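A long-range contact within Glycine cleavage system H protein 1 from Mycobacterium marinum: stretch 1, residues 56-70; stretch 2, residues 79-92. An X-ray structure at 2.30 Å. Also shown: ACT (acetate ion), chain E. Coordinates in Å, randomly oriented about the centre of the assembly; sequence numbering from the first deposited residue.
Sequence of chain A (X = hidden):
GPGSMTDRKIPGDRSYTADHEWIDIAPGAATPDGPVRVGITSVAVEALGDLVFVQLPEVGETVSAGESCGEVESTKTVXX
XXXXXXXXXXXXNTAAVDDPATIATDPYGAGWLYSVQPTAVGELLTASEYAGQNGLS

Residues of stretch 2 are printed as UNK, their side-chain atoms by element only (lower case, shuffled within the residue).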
ATOM      1  N   LEU A  56       0.506  -5.943 -17.245  1.00 30.12           N
ATOM      2  CA  LEU A  56       0.754  -7.357 -17.001  1.00 30.59           C
ATOM      3  C   LEU A  56       1.839  -7.845 -17.906  1.00 31.57           C
ATOM      4  O   LEU A  56       2.130  -7.226 -18.915  1.00 33.57           O
ATOM      5  CB  LEU A  56      -0.520  -8.177 -17.225  1.00 31.66           C
ATOM      6  CG  LEU A  56      -1.667  -7.691 -16.330  1.00 31.16           C
ATOM      7  CD1 LEU A  56      -2.959  -8.384 -16.724  1.00 33.01           C
ATOM      8  CD2 LEU A  56      -1.361  -7.916 -14.857  1.00 28.86           C
ATOM      9  N   PRO A  57       2.455  -8.969 -17.548  1.00 32.50           N
ATOM     10  CA  PRO A  57       3.354  -9.626 -18.482  1.00 34.19           C
ATOM     11  C   PRO A  57       2.600 -10.209 -19.659  1.00 36.48           C
ATOM     12  O   PRO A  57       1.395 -10.440 -19.573  1.00 35.90           O
ATOM     13  CB  PRO A  57       3.960 -10.754 -17.652  1.00 34.06           C
ATOM     14  CG  PRO A  57       3.002 -10.994 -16.542  1.00 32.83           C
ATOM     15  CD  PRO A  57       2.354  -9.683 -16.262  1.00 31.68           C
ATOM     16  N   GLU A  58       3.315 -10.446 -20.752  1.00 39.38           N
ATOM     17  CA  GLU A  58       2.689 -10.988 -21.951  1.00 42.88           C
ATOM     18  C   GLU A  58       2.488 -12.482 -21.786  1.00 42.89           C
ATOM     19  O   GLU A  58       3.275 -13.158 -21.120  1.00 41.97           O
ATOM     20  CB  GLU A  58       3.557 -10.718 -23.166  1.00 47.00           C
ATOM     21  CG  GLU A  58       3.698  -9.244 -23.481  1.00 49.43           C
ATOM     22  CD  GLU A  58       5.139  -8.845 -23.785  1.00 52.70           C
ATOM     23  OE1 GLU A  58       5.720  -8.084 -22.956  1.00 56.42           O
ATOM     24  OE2 GLU A  58       5.682  -9.291 -24.828  1.00 54.35           O
ATOM     25  N   VAL A  59       1.414 -12.985 -22.378  1.00 43.91           N
ATOM     26  CA  VAL A  59       1.207 -14.412 -22.522  1.00 44.28           C
ATOM     27  C   VAL A  59       2.437 -14.958 -23.232  1.00 45.63           C
ATOM     28  O   VAL A  59       2.797 -14.475 -24.307  1.00 46.37           O
ATOM     29  CB  VAL A  59      -0.058 -14.708 -23.352  1.00 46.13           C
ATOM     30  CG1 VAL A  59      -0.153 -16.191 -23.723  1.00 47.92           C
ATOM     31  CG2 VAL A  59      -1.303 -14.253 -22.600  1.00 44.71           C
ATOM     32  N   GLY A  60       3.104 -15.921 -22.603  1.00 45.00           N
ATOM     33  CA  GLY A  60       4.249 -16.598 -23.227  1.00 46.99           C
ATOM     34  C   GLY A  60       5.592 -16.158 -22.684  1.00 45.39           C
ATOM     35  O   GLY A  60       6.612 -16.739 -23.002  1.00 46.95           O
ATOM     36  N   GLU A  61       5.591 -15.146 -21.835  1.00 43.20           N
ATOM     37  CA  GLU A  61       6.815 -14.646 -21.227  1.00 41.80           C
ATOM     38  C   GLU A  61       7.195 -15.577 -20.090  1.00 40.24           C
ATOM     39  O   GLU A  61       6.334 -16.222 -19.504  1.00 39.56           O
ATOM     40  CB  GLU A  61       6.592 -13.205 -20.745  1.00 40.73           C
ATOM     41  CG  GLU A  61       7.703 -12.610 -19.873  1.00 40.33           C
ATOM     42  CD  GLU A  61       7.561 -11.101 -19.642  1.00 38.85           C
ATOM     43  OE1 GLU A  61       7.734 -10.319 -20.588  1.00 40.18           O
ATOM     44  OE2 GLU A  61       7.295 -10.690 -18.502  1.00 37.85           O
ATOM     45  N   THR A  62       8.486 -15.689 -19.812  1.00 39.80           N
ATOM     46  CA  THR A  62       8.947 -16.381 -18.627  1.00 38.97           C
ATOM     47  C   THR A  62       9.226 -15.361 -17.517  1.00 36.86           C
ATOM     48  O   THR A  62      10.011 -14.428 -17.710  1.00 36.06           O
ATOM     49  CB  THR A  62      10.201 -17.215 -18.914  1.00 40.92           C
ATOM     50  OG1 THR A  62       9.866 -18.258 -19.839  1.00 43.68           O
ATOM     51  CG2 THR A  62      10.721 -17.859 -17.638  1.00 40.06           C
ATOM     52  N   VAL A  63       8.555 -15.519 -16.372  1.00 35.05           N
ATOM     53  CA  VAL A  63       8.859 -14.702 -15.189  1.00 33.07           C
ATOM     54  C   VAL A  63       9.630 -15.540 -14.181  1.00 33.34           C
ATOM     55  O   VAL A  63       9.675 -16.783 -14.292  1.00 34.19           O
ATOM     56  CB  VAL A  63       7.597 -14.076 -14.543  1.00 31.24           C
ATOM     57  CG1 VAL A  63       6.787 -13.333 -15.609  1.00 31.64           C
ATOM     58  CG2 VAL A  63       6.744 -15.106 -13.816  1.00 30.79           C
ATOM     59  N   SER A  64      10.249 -14.839 -13.227  1.00 32.36           N
ATOM     60  CA  SER A  64      11.008 -15.434 -12.122  1.00 32.78           C
ATOM     61  C   SER A  64      10.480 -14.988 -10.749  1.00 30.93           C
ATOM     62  O   SER A  64      10.220 -13.814 -10.543  1.00 29.42           O
ATOM     63  CB  SER A  64      12.464 -15.038 -12.212  1.00 33.77           C
ATOM     64  OG  SER A  64      13.030 -15.579 -13.381  1.00 37.21           O
ATOM     65  N   ALA A  65      10.342 -15.943  -9.820  1.00 30.99           N
ATOM     66  CA  ALA A  65       9.939 -15.646  -8.450  1.00 30.32           C
ATOM     67  C   ALA A  65      10.816 -14.513  -7.895  1.00 30.23           C
ATOM     68  O   ALA A  65      12.034 -14.554  -8.010  1.00 30.95           O
ATOM     69  CB  ALA A  65      10.051 -16.892  -7.560  1.00 30.58           C
ATOM     70  N   GLY A  66      10.177 -13.502  -7.316  1.00 29.71           N
ATOM     71  CA  GLY A  66      10.878 -12.367  -6.693  1.00 29.81           C
ATOM     72  C   GLY A  66      11.236 -11.242  -7.666  1.00 29.88           C
ATOM     73  O   GLY A  66      11.782 -10.243  -7.262  1.00 28.48           O
ATOM     74  N   GLU A  67      10.928 -11.400  -8.946  1.00 31.19           N
ATOM     75  CA  GLU A  67      11.243 -10.361  -9.920  1.00 33.13           C
ATOM     76  C   GLU A  67       9.984  -9.580 -10.263  1.00 32.49           C
ATOM     77  O   GLU A  67       8.886 -10.108 -10.313  1.00 32.00           O
ATOM     78  CB  GLU A  67      11.876 -10.971 -11.181  1.00 35.19           C
ATOM     79  CG  GLU A  67      11.879 -10.064 -12.435  1.00 36.35           C
ATOM     80  CD  GLU A  67      12.162 -10.854 -13.725  1.00 38.89           C
ATOM     81  OE1 GLU A  67      13.155 -11.658 -13.714  1.00 39.55           O
ATOM     82  OE2 GLU A  67      11.376 -10.685 -14.722  1.00 37.20           O
ATOM     83  N   SER A  68      10.164  -8.300 -10.494  1.00 34.67           N
ATOM     84  CA  SER A  68       9.085  -7.413 -10.867  1.00 35.21           C
ATOM     85  C   SER A  68       8.595  -7.767 -12.260  1.00 36.65           C
ATOM     86  O   SER A  68       9.379  -7.764 -13.189  1.00 38.27           O
ATOM     87  CB  SER A  68       9.618  -5.992 -10.849  1.00 36.07           C
ATOM     88  OG  SER A  68       8.542  -5.099 -10.906  1.00 38.51           O
ATOM     89  N   CYS A  69       7.323  -8.112 -12.411  1.00 37.30           N
ATOM     90  CA  CYS A  69       6.824  -8.549 -13.713  1.00 38.46           C
ATOM     91  C   CYS A  69       5.634  -7.740 -14.181  1.00 36.04           C
ATOM     92  O   CYS A  69       4.964  -8.145 -15.116  1.00 41.58           O
ATOM     93  CB  CYS A  69       6.483 -10.072 -13.725  1.00 41.02           C
ATOM     94  SG  CYS A  69       5.000 -10.627 -12.808  1.00 43.51           S
ATOM     95  N   GLY A  70       5.384  -6.591 -13.577  1.00 32.69           N
ATOM     96  CA  GLY A  70       4.308  -5.694 -14.019  1.00 29.62           C
ATOM     97  C   GLY A  70       3.995  -4.655 -12.964  1.00 26.75           C
ATOM     98  O   GLY A  70       4.826  -4.407 -12.084  1.00 24.54           O
ATOM     99  N   UNK A  79       2.805   0.557  -7.949  1.00 20.42           N
ATOM    100  CA  UNK A  79       3.371  -0.548  -7.215  1.00 21.29           C
ATOM    101  C   UNK A  79       3.700  -1.733  -8.115  1.00 21.77           C
ATOM    102  O   UNK A  79       2.864  -2.206  -8.897  1.00 21.44           O
ATOM    103  o   UNK A  79       3.060  -1.784  -5.202  1.00 24.06           O
ATOM    104  c   UNK A  79       2.392  -0.978  -6.151  1.00 22.32           C
ATOM    105  N   UNK A  80       4.929  -2.215  -7.988  1.00 22.54           N
ATOM    106  CA  UNK A  80       5.399  -3.354  -8.780  1.00 23.36           C
ATOM    107  C   UNK A  80       4.777  -4.682  -8.366  1.00 23.40           C
ATOM    108  O   UNK A  80       4.669  -4.982  -7.187  1.00 23.14           O
ATOM    109  o   UNK A  80       8.808  -2.180  -9.238  1.00 27.45           O
ATOM    110  c   UNK A  80       6.905  -3.469  -8.717  1.00 24.25           C
ATOM    111  c   UNK A  80       7.594  -2.372  -9.463  1.00 25.16           C
ATOM    112  o   UNK A  80       6.935  -1.676 -10.254  1.00 26.10           O
ATOM    113  N   UNK A  81       4.358  -5.455  -9.367  1.00 23.88           N
ATOM    114  CA  UNK A  81       3.953  -6.809  -9.162  1.00 24.92           C
ATOM    115  C   UNK A  81       5.257  -7.613  -9.025  1.00 25.25           C
ATOM    116  O   UNK A  81       6.182  -7.413  -9.779  1.00 28.26           O
ATOM    117  c   UNK A  81       0.922  -6.772  -9.012  1.00 26.18           C
ATOM    118  c   UNK A  81       0.800  -6.904 -11.518  1.00 27.41           C
ATOM    119  c   UNK A  81       1.681  -6.525 -10.321  1.00 26.42           C
ATOM    120  c   UNK A  81       3.044  -7.258 -10.316  1.00 25.93           C
ATOM    121  N   UNK A  82       5.358  -8.437  -7.999  1.00 24.50           N
ATOM    122  CA  UNK A  82       6.543  -9.247  -7.728  1.00 24.42           C
ATOM    123  C   UNK A  82       6.049 -10.692  -7.840  1.00 23.78           C
ATOM    124  O   UNK A  82       5.189 -11.103  -7.083  1.00 23.35           O
ATOM    125  c   UNK A  82       8.409  -6.905  -6.965  1.00 24.98           C
ATOM    126  c   UNK A  82       8.405  -9.760  -6.102  1.00 25.60           C
ATOM    127  c   UNK A  82       7.108  -8.998  -6.308  1.00 24.51           C
ATOM    128  c   UNK A  82       7.351  -7.508  -6.067  1.00 24.37           C
ATOM    129  N   UNK A  83       6.579 -11.417  -8.818  1.00 23.62           N
ATOM    130  CA  UNK A  83       6.175 -12.784  -9.141  1.00 24.00           C
ATOM    131  C   UNK A  83       6.304 -13.715  -7.932  1.00 23.67           C
ATOM    132  O   UNK A  83       7.384 -13.853  -7.380  1.00 23.84           O
ATOM    133  c   UNK A  83       7.039 -13.310 -10.290  1.00 24.83           C
ATOM    134  N   UNK A  84       5.202 -14.331  -7.498  1.00 23.41           N
ATOM    135  CA  UNK A  84       5.315 -15.313  -6.426  1.00 24.03           C
ATOM    136  C   UNK A  84       5.995 -16.619  -6.880  1.00 25.33           C
ATOM    137  O   UNK A  84       6.449 -17.402  -6.037  1.00 25.11           O
ATOM    138  c   UNK A  84       3.798 -14.010  -7.786  1.00 23.16           C
ATOM    139  c   UNK A  84       3.096 -14.433  -6.542  1.00 23.11           C
ATOM    140  c   UNK A  84       3.850 -15.600  -6.054  1.00 23.88           C
ATOM    141  N   UNK A  85       6.064 -16.825  -8.203  1.00 26.32           N
ATOM    142  CA  UNK A  85       6.524 -18.100  -8.783  1.00 28.04           C
ATOM    143  C   UNK A  85       7.288 -17.845 -10.073  1.00 29.03           C
ATOM    144  O   UNK A  85       6.990 -16.911 -10.808  1.00 28.68           O
ATOM    145  c   UNK A  85       5.328 -19.017  -9.035  1.00 28.33           C
ATOM    146  N   UNK A  86       8.312 -18.655 -10.312  1.00 31.08           N
ATOM    147  CA  UNK A  86       8.983 -18.714 -11.609  1.00 32.58           C
ATOM    148  C   UNK A  86       8.137 -19.561 -12.573  1.00 33.81           C
ATOM    149  O   UNK A  86       7.499 -20.523 -12.152  1.00 34.25           O
ATOM    150  o   UNK A  86      11.165 -18.688 -10.509  1.00 34.25           O
ATOM    151  c   UNK A  86      10.364 -19.358 -11.469  1.00 34.38           C
ATOM    152  N   UNK A  87       8.137 -19.211 -13.861  1.00 34.82           N
ATOM    153  CA  UNK A  87       7.422 -20.003 -14.873  1.00 36.44           C
ATOM    154  C   UNK A  87       6.985 -19.248 -16.118  1.00 36.56           C
ATOM    155  O   UNK A  87       7.373 -18.101 -16.322  1.00 35.92           O
ATOM    156  N   UNK A  88       6.171 -19.900 -16.947  1.00 37.38           N
ATOM    157  CA  UNK A  88       5.671 -19.289 -18.162  1.00 37.86           C
ATOM    158  C   UNK A  88       4.276 -18.711 -17.935  1.00 36.22           C
ATOM    159  O   UNK A  88       3.420 -19.353 -17.333  1.00 35.83           O
ATOM    160  n   UNK A  88       5.414 -20.455 -22.911  1.00 47.83           N
ATOM    161  c   UNK A  88       5.969 -20.774 -21.760  1.00 46.25           C
ATOM    162  c   UNK A  88       5.876 -19.723 -20.658  1.00 42.59           C
ATOM    163  c   UNK A  88       5.647 -20.315 -19.297  1.00 40.94           C
ATOM    164  o   UNK A  88       6.549 -21.847 -21.582  1.00 47.93           O
ATOM    165  N   UNK A  89       4.043 -17.498 -18.420  1.00 35.05           N
ATOM    166  CA  UNK A  89       2.690 -16.941 -18.390  1.00 34.35           C
ATOM    167  C   UNK A  89       1.793 -17.603 -19.459  1.00 36.99           C
ATOM    168  O   UNK A  89       2.116 -17.580 -20.621  1.00 38.34           O
ATOM    169  c   UNK A  89       3.593 -14.707 -17.631  1.00 30.52           C
ATOM    170  c   UNK A  89       1.252 -14.918 -18.572  1.00 32.24           C
ATOM    171  c   UNK A  89       3.161 -14.808 -16.190  1.00 28.53           C
ATOM    172  c   UNK A  89       2.678 -15.434 -18.634  1.00 32.68           C
ATOM    173  N   UNK A  90       0.638 -18.097 -19.027  1.00 37.75           N
ATOM    174  CA  UNK A  90      -0.328 -18.828 -19.845  1.00 40.80           C
ATOM    175  C   UNK A  90      -1.578 -18.004 -20.193  1.00 41.47           C
ATOM    176  O   UNK A  90      -2.087 -18.110 -21.303  1.00 43.58           O
ATOM    177  c   UNK A  90      -1.812 -20.872 -19.933  1.00 44.64           C
ATOM    178  c   UNK A  90      -0.769 -20.107 -19.117  1.00 41.39           C
ATOM    179  c   UNK A  90       0.445 -20.978 -18.873  1.00 41.60           C
ATOM    180  N   UNK A  91      -2.074 -17.205 -19.245  1.00 39.70           N
ATOM    181  CA  UNK A  91      -3.216 -16.307 -19.499  1.00 40.43           C
ATOM    182  C   UNK A  91      -3.036 -14.979 -18.741  1.00 37.22           C
ATOM    183  O   UNK A  91      -2.340 -14.949 -17.745  1.00 34.94           O
ATOM    184  c   UNK A  91      -5.807 -16.380 -19.721  1.00 44.75           C
ATOM    185  c   UNK A  91      -7.133 -17.053 -19.298  1.00 46.80           C
ATOM    186  o   UNK A  91      -8.206 -16.582 -19.796  1.00 48.57           O
ATOM    187  c   UNK A  91      -4.543 -16.988 -19.080  1.00 42.51           C
ATOM    188  o   UNK A  91      -7.112 -18.034 -18.488  1.00 46.55           O
ATOM    189  N   UNK A  92      -3.636 -13.901 -19.249  1.00 37.35           N
ATOM    190  CA  UNK A  92      -3.719 -12.604 -18.565  1.00 35.80           C
ATOM    191  C   UNK A  92      -5.187 -12.213 -18.518  1.00 36.74           C
ATOM    192  O   UNK A  92      -5.923 -12.491 -19.470  1.00 38.74           O
ATOM    193  c   UNK A  92      -3.332 -11.321 -20.741  1.00 37.86           C
ATOM    194  c   UNK A  92      -1.416 -11.736 -19.157  1.00 34.68           C
ATOM    195  c   UNK A  92      -2.914 -11.475 -19.271  1.00 35.51           C
TER
HETATM  196  C   ACT E 134      14.344 -18.631 -11.919  1.00 46.36           C
HETATM  197  O   ACT E 134      13.697 -18.850 -12.967  1.00 45.67           O
HETATM  198  OXT ACT E 134      13.769 -18.664 -10.830  1.00 49.73           O
HETATM  199  CH3 ACT E 134      15.812 -18.339 -11.937  1.00 44.18           C

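Position 79 has one side-chain carbon followed by one oxygen, directed away from stretch 1; this is Ser79. Position 80 bears two carbons, the second carrying two oxygens, and its CB lies 3.2 Å from Ser68 OG: Asp80. At position 81 four carbons fork at the second, and one tip comes within 4.1 Å of Leu56 CD2, which identifies Leu81. Its backbone bonds to two neighbouring residues, Leu81 N to Gly70 O at 2.9 Å and Leu81 O to Cys69 N at 3.0 Å.

Position 82 also has four carbons, but the fork is at the first and one arm is two carbons long, so it is Ile82; its CG2 rests 3.6 Å from Gly66 C. The single carbon at position 83 sits 3.2 Å from Ser64 O and 4.0 Å from Val63 CG2, marking Ala83. Its backbone bonds in both directions, N to Glu67 O at 3.0 Å and O to Gly66 N at 2.8 Å. Three carbons close a ring onto the backbone N at position 84, hence Pro84, which points away. Position 85, with one carbon also turned away, is Ala85.

One carbon and one oxygen at position 86 define Ser86. Its OG accepts a hydrogen bond from Ala65 N at 2.9 Å and donates one to acetate OXT at 2.6 Å. Position 87 has no side-chain atoms and is Gly87; a CB would be jammed against the preceding carbonyl oxygen. Its N and O bond to Val63 O and Val63 N at 2.9 and 2.8 Å.

Three carbons, the third bearing one oxygen and one nitrogen, make position 88 Gln88, whose CG approaches Gly60 O at 3.9 Å. Position 89 has four carbons forked at the first with one longer arm: Ile89. Its CD1 reaches Pro57 CG at 3.8 Å and Val63 CG1 at 4.0 Å. One carbon carrying two others at position 90 gives Val90, turned away, although its backbone O lies 3.6 Å from Val59 CG1. Position 91, three carbons ending in two oxygens, is Glu91, also directed away. Position 92 repeats the three-carbon fork and is Val92, packing its CG2 against Val59 CG2 at 4.0 Å.

The contact is built chiefly on antiparallel backbone pairing. Two type II turns, Glu58 to Glu61 and Ser64 to Glu67, present Gly60 N to Ile89 O (2.8 Å) and Gly66 N to Ala83 O, while Ile89 N reaches Glu61 O at 2.8 Å. Beside this ladder, Val63 bridges Ala83 and Ile89, adding apolar packing to the backbone bonds.

Stretch 2 (79-92) SDLIAPASGQIVEV
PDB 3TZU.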